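Local coordinates for putative uncharacterized protein smu.1377c (Streptococcus mutans, PDB 3L7V) that is of unknown function but, as a YrdC-like protein, may bind double-stranded RNA and take part in tRNA modification, at residues 37-42 with 213-218; 106-111 with 130-135; 232-237 with 267-272. All coordinates share one frame; numbering follows the deposited sequence.

Contact 1: 37-42 with 213-218. With SO4 (sulfate ion), chain D.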
loop_
_atom_site.group_PDB
_atom_site.type_symbol
_atom_site.label_atom_id
_atom_site.label_comp_id
_atom_site.label_asym_id
_atom_site.label_seq_id
_atom_site.Cartn_x
_atom_site.Cartn_y
_atom_site.Cartn_z
ATOM N N LYS A 37 9.505 5.975 -22.017
ATOM C CA LYS A 37 10.870 5.679 -21.582
ATOM C C LYS A 37 10.929 4.547 -20.529
ATOM O O LYS A 37 10.151 4.533 -19.577
ATOM C CB LYS A 37 11.520 6.963 -21.032
ATOM C CG LYS A 37 12.905 6.765 -20.439
ATOM C CD LYS A 37 13.873 6.260 -21.488
ATOM C CE LYS A 37 15.285 6.122 -20.921
ATOM N NZ LYS A 37 16.230 5.592 -21.936
ATOM N N HIS A 38 11.840 3.595 -20.728
ATOM C CA HIS A 38 12.066 2.500 -19.779
ATOM C C HIS A 38 13.487 2.599 -19.242
ATOM O O HIS A 38 14.425 2.831 -20.016
ATOM C CB HIS A 38 11.917 1.128 -20.458
ATOM C CG HIS A 38 10.515 0.769 -20.838
ATOM N ND1 HIS A 38 10.005 -0.501 -20.671
ATOM C CD2 HIS A 38 9.521 1.502 -21.396
ATOM C CE1 HIS A 38 8.756 -0.532 -21.102
ATOM N NE2 HIS A 38 8.436 0.671 -21.544
ATOM N N ILE A 39 13.643 2.403 -17.929
ATOM C CA ILE A 39 14.956 2.354 -17.276
ATOM C C ILE A 39 15.076 1.140 -16.337
ATOM O O ILE A 39 14.070 0.556 -15.940
ATOM C CB ILE A 39 15.248 3.632 -16.444
ATOM C CG1 ILE A 39 14.100 3.929 -15.475
ATOM C CG2 ILE A 39 15.475 4.823 -17.333
ATOM C CD1 ILE A 39 14.440 4.990 -14.432
ATOM N N HIS A 40 16.307 0.783 -15.972
ATOM C CA HIS A 40 16.551 -0.308 -15.020
ATOM C C HIS A 40 16.976 0.181 -13.623
ATOM O O HIS A 40 17.942 0.930 -13.491
ATOM C CB HIS A 40 17.592 -1.286 -15.577
ATOM C CG HIS A 40 17.056 -2.206 -16.633
ATOM N ND1 HIS A 40 16.694 -3.513 -16.370
ATOM C CD2 HIS A 40 16.822 -2.012 -17.954
ATOM C CE1 HIS A 40 16.264 -4.082 -17.483
ATOM N NE2 HIS A 40 16.331 -3.192 -18.459
ATOM N N TRP A 41 16.251 -0.247 -12.587
ATOM C CA TRP A 41 16.578 0.119 -11.199
ATOM C C TRP A 41 17.907 -0.501 -10.769
ATOM O O TRP A 41 18.137 -1.688 -10.988
ATOM C CB TRP A 41 15.457 -0.319 -10.251
ATOM C CG TRP A 41 15.708 -0.005 -8.796
ATOM C CD1 TRP A 41 15.953 1.226 -8.253
ATOM C CD2 TRP A 41 15.741 -0.936 -7.703
ATOM N NE1 TRP A 41 16.140 1.118 -6.896
ATOM C CE2 TRP A 41 16.005 -0.197 -6.530
ATOM C CE3 TRP A 41 15.577 -2.326 -7.601
ATOM C CZ2 TRP A 41 16.111 -0.797 -5.269
ATOM C CZ3 TRP A 41 15.674 -2.922 -6.341
ATOM C CH2 TRP A 41 15.939 -2.158 -5.196
ATOM N N ASP A 42 18.779 0.297 -10.158
ATOM C CA ASP A 42 20.097 -0.198 -9.756
ATOM C C ASP A 42 20.252 -0.434 -8.248
ATOM O O ASP A 42 21.335 -0.788 -7.787
ATOM C CB ASP A 42 21.216 0.730 -10.259
ATOM C CG ASP A 42 21.183 2.107 -9.615
ATOM O OD1 ASP A 42 20.340 2.344 -8.721
ATOM O OD2 ASP A 42 22.005 2.960 -10.012
ATOM N N LEU A 213 6.757 6.969 -17.201
ATOM C CA LEU A 213 8.011 6.214 -17.054
ATOM C C LEU A 213 7.746 4.801 -16.506
ATOM O O LEU A 213 6.859 4.609 -15.677
ATOM C CB LEU A 213 8.975 6.947 -16.114
ATOM C CG LEU A 213 10.339 6.338 -15.774
ATOM C CD1 LEU A 213 11.332 6.618 -16.881
ATOM C CD2 LEU A 213 10.863 6.890 -14.455
ATOM N N VAL A 214 8.522 3.826 -16.974
ATOM C CA VAL A 214 8.468 2.463 -16.447
ATOM C C VAL A 214 9.824 2.041 -15.878
ATOM O O VAL A 214 10.822 1.999 -16.603
ATOM C CB VAL A 214 8.077 1.428 -17.539
ATOM C CG1 VAL A 214 8.026 0.014 -16.940
ATOM C CG2 VAL A 214 6.739 1.799 -18.208
ATOM N N ILE A 215 9.855 1.721 -14.585
ATOM C CA ILE A 215 11.073 1.233 -13.960
ATOM C C ILE A 215 11.040 -0.298 -13.921
ATOM O O ILE A 215 10.096 -0.878 -13.378
ATOM C CB ILE A 215 11.227 1.820 -12.537
ATOM C CG1 ILE A 215 11.390 3.344 -12.597
ATOM C CG2 ILE A 215 12.380 1.179 -11.802
ATOM C CD1 ILE A 215 11.018 4.073 -11.280
ATOM N N GLU A 216 12.063 -0.936 -14.504
ATOM C CA GLU A 216 12.151 -2.405 -14.627
ATOM C C GLU A 216 13.101 -3.059 -13.609
ATOM O O GLU A 216 14.147 -2.491 -13.294
ATOM C CB GLU A 216 12.611 -2.804 -16.039
ATOM C CG GLU A 216 11.739 -2.260 -17.173
ATOM C CD GLU A 216 12.062 -2.876 -18.540
ATOM O OE1 GLU A 216 12.902 -3.801 -18.620
ATOM O OE2 GLU A 216 11.462 -2.436 -19.541
ATOM N N ALA A 217 12.730 -4.249 -13.120
ATOM C CA ALA A 217 13.561 -5.068 -12.217
ATOM C C ALA A 217 13.011 -6.496 -12.040
ATOM O O ALA A 217 12.832 -6.957 -10.913
ATOM C CB ALA A 217 13.723 -4.395 -10.847
ATOM N N ASP A 218 12.749 -7.187 -13.154
ATOM C CA ASP A 218 12.210 -8.552 -13.147
ATOM C C ASP A 218 12.977 -9.516 -12.223
ATOM O O ASP A 218 12.370 -10.357 -11.558
ATOM C CB ASP A 218 12.179 -9.129 -14.573
ATOM C CG ASP A 218 11.018 -8.590 -15.421
ATOM O OD1 ASP A 218 10.193 -7.785 -14.926
ATOM O OD2 ASP A 218 10.934 -8.986 -16.603
HETATM S S SO4 D . 15.776 -6.928 -15.250
HETATM O O1 SO4 D . 16.533 -5.889 -14.559
HETATM O O2 SO4 D . 14.410 -6.444 -15.457
HETATM O O3 SO4 D . 16.401 -7.217 -16.541
HETATM O O4 SO4 D . 15.777 -8.149 -14.445
#

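Contact 2: 106-111 with 130-135. With SO4 (sulfate ion), chain C.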
loop_
_atom_site.group_PDB
_atom_site.type_symbol
_atom_site.label_atom_id
_atom_site.label_comp_id
_atom_site.label_asym_id
_atom_site.label_seq_id
_atom_site.Cartn_x
_atom_site.Cartn_y
_atom_site.Cartn_z
ATOM N N LEU A 106 -0.710 10.205 10.538
ATOM C CA LEU A 106 -1.896 10.162 9.658
ATOM C C LEU A 106 -3.077 9.287 10.125
ATOM O O LEU A 106 -4.240 9.634 9.911
ATOM C CB LEU A 106 -1.491 9.723 8.237
ATOM C CG LEU A 106 -0.483 10.558 7.436
ATOM C CD1 LEU A 106 -0.407 10.086 5.973
ATOM C CD2 LEU A 106 -0.830 12.030 7.500
ATOM N N ALA A 107 -2.779 8.151 10.738
ATOM C CA ALA A 107 -3.807 7.165 11.073
ATOM C C ALA A 107 -4.066 7.065 12.571
ATOM O O ALA A 107 -3.147 7.229 13.359
ATOM C CB ALA A 107 -3.414 5.778 10.507
ATOM N N GLN A 108 -5.316 6.800 12.950
ATOM C CA GLN A 108 -5.673 6.525 14.345
ATOM C C GLN A 108 -5.166 5.137 14.736
ATOM O O GLN A 108 -5.292 4.179 13.951
ATOM C CB GLN A 108 -7.197 6.541 14.542
ATOM C CG GLN A 108 -7.877 7.875 14.358
ATOM C CD GLN A 108 -9.384 7.795 14.538
ATOM O OE1 GLN A 108 -9.894 6.989 15.315
ATOM N NE2 GLN A 108 -10.103 8.623 13.803
ATOM N N LEU A 109 -4.634 5.023 15.953
ATOM C CA LEU A 109 -3.983 3.793 16.423
ATOM C C LEU A 109 -4.319 3.486 17.893
ATOM O O LEU A 109 -4.652 4.395 18.662
ATOM C CB LEU A 109 -2.460 3.939 16.291
ATOM C CG LEU A 109 -1.663 3.487 15.055
ATOM C CD1 LEU A 109 -2.535 3.210 13.870
ATOM C CD2 LEU A 109 -0.580 4.489 14.698
ATOM N N THR A 110 -4.245 2.211 18.271
ATOM C CA THR A 110 -4.162 1.810 19.690
ATOM C C THR A 110 -2.751 1.294 20.002
ATOM O O THR A 110 -1.956 1.067 19.082
ATOM C CB THR A 110 -5.163 0.699 20.050
ATOM O OG1 THR A 110 -4.878 -0.472 19.281
ATOM C CG2 THR A 110 -6.593 1.144 19.792
ATOM N N PRO A 111 -2.422 1.101 21.294
ATOM C CA PRO A 111 -1.062 0.610 21.556
ATOM C C PRO A 111 -0.795 -0.795 20.996
ATOM O O PRO A 111 0.321 -1.042 20.548
ATOM C CB PRO A 111 -0.960 0.648 23.092
ATOM C CG PRO A 111 -1.956 1.705 23.508
ATOM C CD PRO A 111 -3.100 1.537 22.530
ATOM N N ILE A 130 -6.439 -1.662 7.140
ATOM C CA ILE A 130 -7.501 -0.683 6.936
ATOM C C ILE A 130 -7.765 0.074 8.234
ATOM O O ILE A 130 -8.239 -0.516 9.217
ATOM C CB ILE A 130 -8.800 -1.367 6.458
ATOM C CG1 ILE A 130 -8.531 -2.165 5.184
ATOM C CG2 ILE A 130 -9.925 -0.341 6.227
ATOM C CD1 ILE A 130 -9.770 -2.760 4.587
ATOM N N LEU A 131 -7.454 1.377 8.222
ATOM C CA LEU A 131 -7.582 2.266 9.390
ATOM C C LEU A 131 -8.376 3.577 9.110
ATOM O O LEU A 131 -8.528 3.977 7.962
ATOM C CB LEU A 131 -6.178 2.606 9.924
ATOM C CG LEU A 131 -5.365 1.443 10.517
ATOM C CD1 LEU A 131 -3.870 1.777 10.621
ATOM C CD2 LEU A 131 -5.940 1.002 11.882
ATOM N N PRO A 132 -8.876 4.245 10.167
ATOM C CA PRO A 132 -9.473 5.589 10.027
ATOM C C PRO A 132 -8.405 6.686 10.058
ATOM O O PRO A 132 -7.329 6.461 10.602
ATOM C CB PRO A 132 -10.354 5.729 11.282
ATOM C CG PRO A 132 -10.206 4.407 12.061
ATOM C CD PRO A 132 -8.933 3.768 11.561
ATOM N N TRP A 133 -8.698 7.857 9.501
ATOM C CA TRP A 133 -7.776 9.010 9.589
ATOM C C TRP A 133 -7.954 9.787 10.890
ATOM O O TRP A 133 -9.068 9.903 11.409
ATOM C CB TRP A 133 -7.978 9.986 8.413
ATOM C CG TRP A 133 -7.437 9.505 7.093
ATOM C CD1 TRP A 133 -7.945 8.499 6.311
ATOM C CD2 TRP A 133 -6.293 10.020 6.391
ATOM N NE1 TRP A 133 -7.181 8.353 5.173
ATOM C CE2 TRP A 133 -6.167 9.276 5.195
ATOM C CE3 TRP A 133 -5.364 11.035 6.655
ATOM C CZ2 TRP A 133 -5.145 9.514 4.269
ATOM C CZ3 TRP A 133 -4.350 11.269 5.732
ATOM C CH2 TRP A 133 -4.253 10.511 4.553
ATOM N N LYS A 134 -6.861 10.329 11.410
ATOM C CA LYS A 134 -6.952 11.306 12.500
ATOM C C LYS A 134 -7.686 12.559 12.027
ATOM O O LYS A 134 -7.410 13.067 10.940
ATOM C CB LYS A 134 -5.561 11.685 12.999
ATOM C CG LYS A 134 -4.907 10.607 13.822
ATOM C CD LYS A 134 -3.404 10.650 13.652
ATOM C CE LYS A 134 -2.744 11.399 14.782
ATOM N NZ LYS A 134 -2.793 10.556 15.999
ATOM N N ALA A 135 -8.618 13.055 12.838
ATOM C CA ALA A 135 -9.420 14.224 12.456
ATOM C C ALA A 135 -8.593 15.344 11.832
ATOM O O ALA A 135 -8.947 15.871 10.780
ATOM C CB ALA A 135 -10.203 14.763 13.646
HETATM S S SO4 C . -8.033 11.800 16.593
HETATM O O1 SO4 C . -8.634 11.279 17.818
HETATM O O2 SO4 C . -8.988 11.626 15.498
HETATM O O3 SO4 C . -7.732 13.220 16.760
HETATM O O4 SO4 C . -6.781 11.092 16.321
HETATM O O HOH W 1 -1.398 7.965 15.701
HETATM O O HOH W 2 -3.778 7.952 17.421
#

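Contact 3: 232-237 with 267-272. With SO4 (sulfate ion), chain G; SO4 (sulfate ion), chain B.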
loop_
_atom_site.group_PDB
_atom_site.type_symbol
_atom_site.label_atom_id
_atom_site.label_comp_id
_atom_site.label_asym_id
_atom_site.label_seq_id
_atom_site.Cartn_x
_atom_site.Cartn_y
_atom_site.Cartn_z
ATOM N N THR A 232 2.753 -21.279 -8.229
ATOM C CA THR A 232 2.641 -21.351 -6.776
ATOM C C THR A 232 3.055 -20.092 -5.999
ATOM O O THR A 232 2.827 -20.020 -4.793
ATOM C CB THR A 232 3.404 -22.558 -6.217
ATOM O OG1 THR A 232 4.789 -22.473 -6.584
ATOM C CG2 THR A 232 2.813 -23.845 -6.762
ATOM N N ARG A 233 3.647 -19.110 -6.679
ATOM C CA ARG A 233 4.042 -17.859 -6.032
ATOM C C ARG A 233 2.819 -17.010 -5.687
ATOM O O ARG A 233 1.834 -17.008 -6.424
ATOM C CB ARG A 233 4.953 -17.042 -6.954
ATOM C CG ARG A 233 4.280 -16.646 -8.268
ATOM C CD ARG A 233 5.235 -15.925 -9.223
ATOM N NE ARG A 233 5.626 -14.606 -8.722
ATOM C CZ ARG A 233 4.885 -13.512 -8.847
ATOM N NH1 ARG A 233 3.712 -13.575 -9.458
ATOM N NH2 ARG A 233 5.311 -12.351 -8.355
ATOM N N TYR A 234 2.893 -16.277 -4.573
ATOM C CA TYR A 234 1.910 -15.239 -4.245
ATOM C C TYR A 234 1.977 -14.032 -5.205
ATOM O O TYR A 234 3.057 -13.610 -5.619
ATOM C CB TYR A 234 2.110 -14.762 -2.801
ATOM C CG TYR A 234 1.763 -15.800 -1.764
ATOM C CD1 TYR A 234 2.755 -16.506 -1.094
ATOM C CD2 TYR A 234 0.441 -16.084 -1.459
ATOM C CE1 TYR A 234 2.434 -17.465 -0.138
ATOM C CE2 TYR A 234 0.109 -17.049 -0.511
ATOM C CZ TYR A 234 1.107 -17.727 0.143
ATOM O OH TYR A 234 0.772 -18.668 1.076
ATOM N N GLU A 235 0.824 -13.460 -5.532
ATOM C CA GLU A 235 0.775 -12.329 -6.458
ATOM C C GLU A 235 0.293 -11.023 -5.790
ATOM O O GLU A 235 0.136 -9.982 -6.451
ATOM C CB GLU A 235 -0.112 -12.667 -7.662
ATOM C CG GLU A 235 0.209 -13.996 -8.344
ATOM C CD GLU A 235 -0.431 -14.122 -9.732
ATOM O OE1 GLU A 235 -1.266 -15.030 -9.930
ATOM O OE2 GLU A 235 -0.098 -13.308 -10.627
ATOM N N GLN A 236 0.068 -11.074 -4.482
ATOM C CA GLN A 236 -0.426 -9.913 -3.753
ATOM C C GLN A 236 -0.010 -9.993 -2.284
ATOM O O GLN A 236 0.430 -11.044 -1.816
ATOM C CB GLN A 236 -1.950 -9.880 -3.844
ATOM C CG GLN A 236 -2.585 -11.172 -3.357
ATOM C CD GLN A 236 -4.028 -11.330 -3.782
ATOM O OE1 GLN A 236 -4.735 -12.199 -3.275
ATOM N NE2 GLN A 236 -4.474 -10.490 -4.715
ATOM N N GLY A 237 -0.154 -8.887 -1.560
ATOM C CA GLY A 237 0.115 -8.882 -0.132
ATOM C C GLY A 237 -1.126 -9.098 0.727
ATOM O O GLY A 237 -2.260 -8.986 0.239
ATOM N N ILE A 267 -8.677 -10.247 5.677
ATOM C CA ILE A 267 -9.600 -10.254 4.530
ATOM C C ILE A 267 -8.988 -10.659 3.166
ATOM O O ILE A 267 -9.717 -10.949 2.209
ATOM C CB ILE A 267 -10.455 -8.931 4.423
ATOM C CG1 ILE A 267 -9.583 -7.672 4.433
ATOM C CG2 ILE A 267 -11.471 -8.838 5.566
ATOM C CD1 ILE A 267 -8.940 -7.383 3.136
ATOM N N ARG A 268 -7.661 -10.710 3.080
ATOM C CA ARG A 268 -7.015 -11.182 1.852
ATOM C C ARG A 268 -5.740 -11.946 2.173
ATOM O O ARG A 268 -4.895 -11.469 2.922
ATOM C CB ARG A 268 -6.716 -10.011 0.896
ATOM C CG ARG A 268 -6.392 -10.399 -0.545
ATOM C CD ARG A 268 -6.230 -9.157 -1.467
ATOM N NE ARG A 268 -4.953 -8.462 -1.283
ATOM C CZ ARG A 268 -4.565 -7.386 -1.973
ATOM N NH1 ARG A 268 -5.347 -6.866 -2.910
ATOM N NH2 ARG A 268 -3.389 -6.823 -1.727
ATOM N N LYS A 269 -5.620 -13.134 1.588
ATOM C CA LYS A 269 -4.456 -14.014 1.733
ATOM C C LYS A 269 -3.291 -13.511 0.855
ATOM O O LYS A 269 -3.521 -12.889 -0.176
ATOM C CB LYS A 269 -4.889 -15.441 1.332
ATOM C CG LYS A 269 -3.959 -16.571 1.694
ATOM C CD LYS A 269 -4.596 -17.917 1.337
ATOM C CE LYS A 269 -3.637 -19.079 1.604
ATOM N NZ LYS A 269 -4.284 -20.420 1.456
ATOM N N GLY A 270 -2.046 -13.761 1.252
ATOM C CA GLY A 270 -0.920 -13.279 0.464
ATOM C C GLY A 270 0.477 -13.584 0.990
ATOM O O GLY A 270 0.650 -14.428 1.879
ATOM N N LEU A 271 1.478 -12.899 0.428
ATOM C CA LEU A 271 2.882 -13.108 0.796
ATOM C C LEU A 271 3.090 -13.166 2.332
ATOM O O LEU A 271 2.638 -12.282 3.063
ATOM C CB LEU A 271 3.764 -12.001 0.190
ATOM C CG LEU A 271 5.284 -12.207 0.286
ATOM C CD1 LEU A 271 5.753 -13.371 -0.584
ATOM C CD2 LEU A 271 6.071 -10.944 -0.057
ATOM N N ASP A 272 3.773 -14.209 2.801
ATOM C CA ASP A 272 4.121 -14.386 4.223
ATOM C C ASP A 272 2.946 -14.492 5.195
ATOM O O ASP A 272 3.076 -14.122 6.361
ATOM C CB ASP A 272 5.063 -13.274 4.712
ATOM C CG ASP A 272 6.504 -13.492 4.288
ATOM O OD1 ASP A 272 6.888 -14.642 3.992
ATOM O OD2 ASP A 272 7.262 -12.501 4.258
HETATM S S SO4 G . -8.219 -13.944 -1.638
HETATM O O1 SO4 G . -8.038 -13.224 -0.382
HETATM O O2 SO4 G . -9.246 -14.962 -1.456
HETATM O O3 SO4 G . -8.638 -13.015 -2.684
HETATM O O4 SO4 G . -6.959 -14.576 -2.020
HETATM S S SO4 B . -4.561 -3.381 -5.196
HETATM O O1 SO4 B . -5.371 -2.464 -4.390
HETATM O O2 SO4 B . -5.066 -4.743 -5.060
HETATM O O3 SO4 B . -4.640 -2.988 -6.605
HETATM O O4 SO4 B . -3.177 -3.367 -4.720
#

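Contact 1: 37-42 with 213-218
His38 ND1 donates to Glu216 OE2 over 2.7 Å, and the bond is nearly straight (173° at the hydrogen). The oxygen lies in the imidazole plane and receives the N-H through its anti lone pair, while the carboxylate itself stands steeply to the ring, with 79° between the planes. Glu216 reaches this place because CG is trans to its own carbonyl carbon (chi1 -56°) and the chain beyond is extended. Glu216 OE1 ends 3.5 Å from His40 NE2, but the angle there is too poor for a hydrogen bond. The other nitrogen of His38, NE2, bonds to Glu208, so two carboxylates flank the imidazole and would probably favour its protonated form.

Val214 CB lies over the middle of the His38 ring, 4.0 Å from its centroid, and Glu216 CB covers a face of the His40 ring, both as CH-pi contacts. On the reverse side of the sheet the contacts between Ile39, Leu213 and Ile215 are apolar: Ile39 lies alongside Ile215, CD1 to CG1 3.9 Å, and crosses Leu213 at about a right angle. Trp41 CB packs on Ile215 CG2 at 3.8 Å. Helix 47-54 covers part of this side.

A sulfate, probably from the crystallisation liquor, accepts from His40 ND1 on O1 at 3.0 Å and from Asp218 N on O2 at 2.9 Å. It sits at the start of helix 218-223, whose N-cap is Ala217, and also takes the Asp219 amide.

Four backbone bonds, from Val214 N to Lys37 O through Trp41 N to Glu216 O, give the alternating ladder of a parallel strand pair, here adding edge strand 37-40 to the mixed sheet.

Contact 2: 106-111 with 130-135
Ala107 and Trp133 form an isolated beta bridge, their CA atoms 4.6 Å apart, which ties the loop after helix 100-106 to the end of strand 127-132. Two backbone hydrogen bonds, Lys134 N to Leu106 O and Gln108 N to Pro132 O, flank the pair and define it.

A side-chain bond continues the link. Gln108 is extended beyond CG; its side chain crosses Pro132 at about a right angle and gives NE2 to Trp133 O at 2.9 Å. The donor approaches from above the carbonyl plane, 48° out of it, away from the lone-pair directions.

Apolar contacts accompany the bridge in two groups. Leu106 runs alongside the indole, with CD2 4.0 Å from Trp133 CZ3, while Trp133 NE1 is bonded to Ser159 on strand 158-163. Leu131 CD1 touches Ala107 CB at 4.0 Å and Leu109 CD1 at 3.8 Å, the two leucines crossing at roughly a right angle.

Polar and solvent contacts complete the account. Ala135 N, at the start of helix 135-143, donates to sulfate O2 over 3.0 Å. Lys134, bent at chi2, chi3 and chi4, curls back over the loop, bringing Lys134 NZ to a water that it shares with Ala107 O, 3.0 Å from each.

Contact 3: 232-237 with 267-272
The Tyr234 ring carries the Gly270-Leu271 peptide on one face: Gly270 O stands over the ring centre, 3.5 Å above the plane, with Tyr234 CD2 3.5 Å from Gly270 C and Tyr234 CG 3.6 Å from Leu271 N. This is stacking of an aromatic ring on a peptide group, supplemented by an off-centre CH-pi contact from Leu271 CA. The Arg268 guanidinium has one face against Gln236: the amide and guanidinium planes are only 9° apart and stacked. Its edges are polar. Gly237 O lies in the guanidinium plane and accepts from both Arg268 NE and Arg268 NH2, each at 3.1 Å, so one carbonyl oxygen is gripped side-on by two donors. Arg268 NH1 donates to O2 of a sulfate at 3.0 Å.

The torsions explain this reach. Arg268 CG is trans to the backbone N, and the bend comes at chi3 (76°), which turns the guanidinium back toward Gly237.

Between the two flat groups the backbones close up. Leu271 N donates to Gln236 O over 3.1 Å, in the carbonyl plane. Gly270 CA approaches the same oxygen, at a place where a CB on Gly270 would run into Gln236 O and Gly237 C. Lys269 N donates to O1 of a second sulfate at 3.1 Å; both ions probably come from the crystallisation liquor.

Arg268 and Ile267 both face Met239, a classic beta bulge where strand 265-268 pairs with strand 239-241. The loop 232-237 leads into strand 239-241 and is held by Gln225, which bonds to Tyr234 O and touches Leu271; beyond Leu271 the chain passes the N-cap Asp272 into helix 273-283.

All three contacts reach one mixed sheet, but at different places. Contact 1 builds its 37-40 edge, whereas contacts 2 and 3 lie toward the other end, where strands 127-132, 239-241 and 265-268 are successive neighbours. Contacts 1 and 2 fall on opposite sides of the chain's centre, with centres about 34 Å apart and nearest atoms about 22 Å. The centre of contact 3 is about 24 Å from that of contact 1 and 25 Å from that of contact 2; its nearest atoms come within about 8 Å and 5 Å of them, without touching. In sequence, contact 2 lies wholly between the segments of contact 1. Each contact binds sulfate, probably from the crystallisation liquor, which does not establish RNA binding.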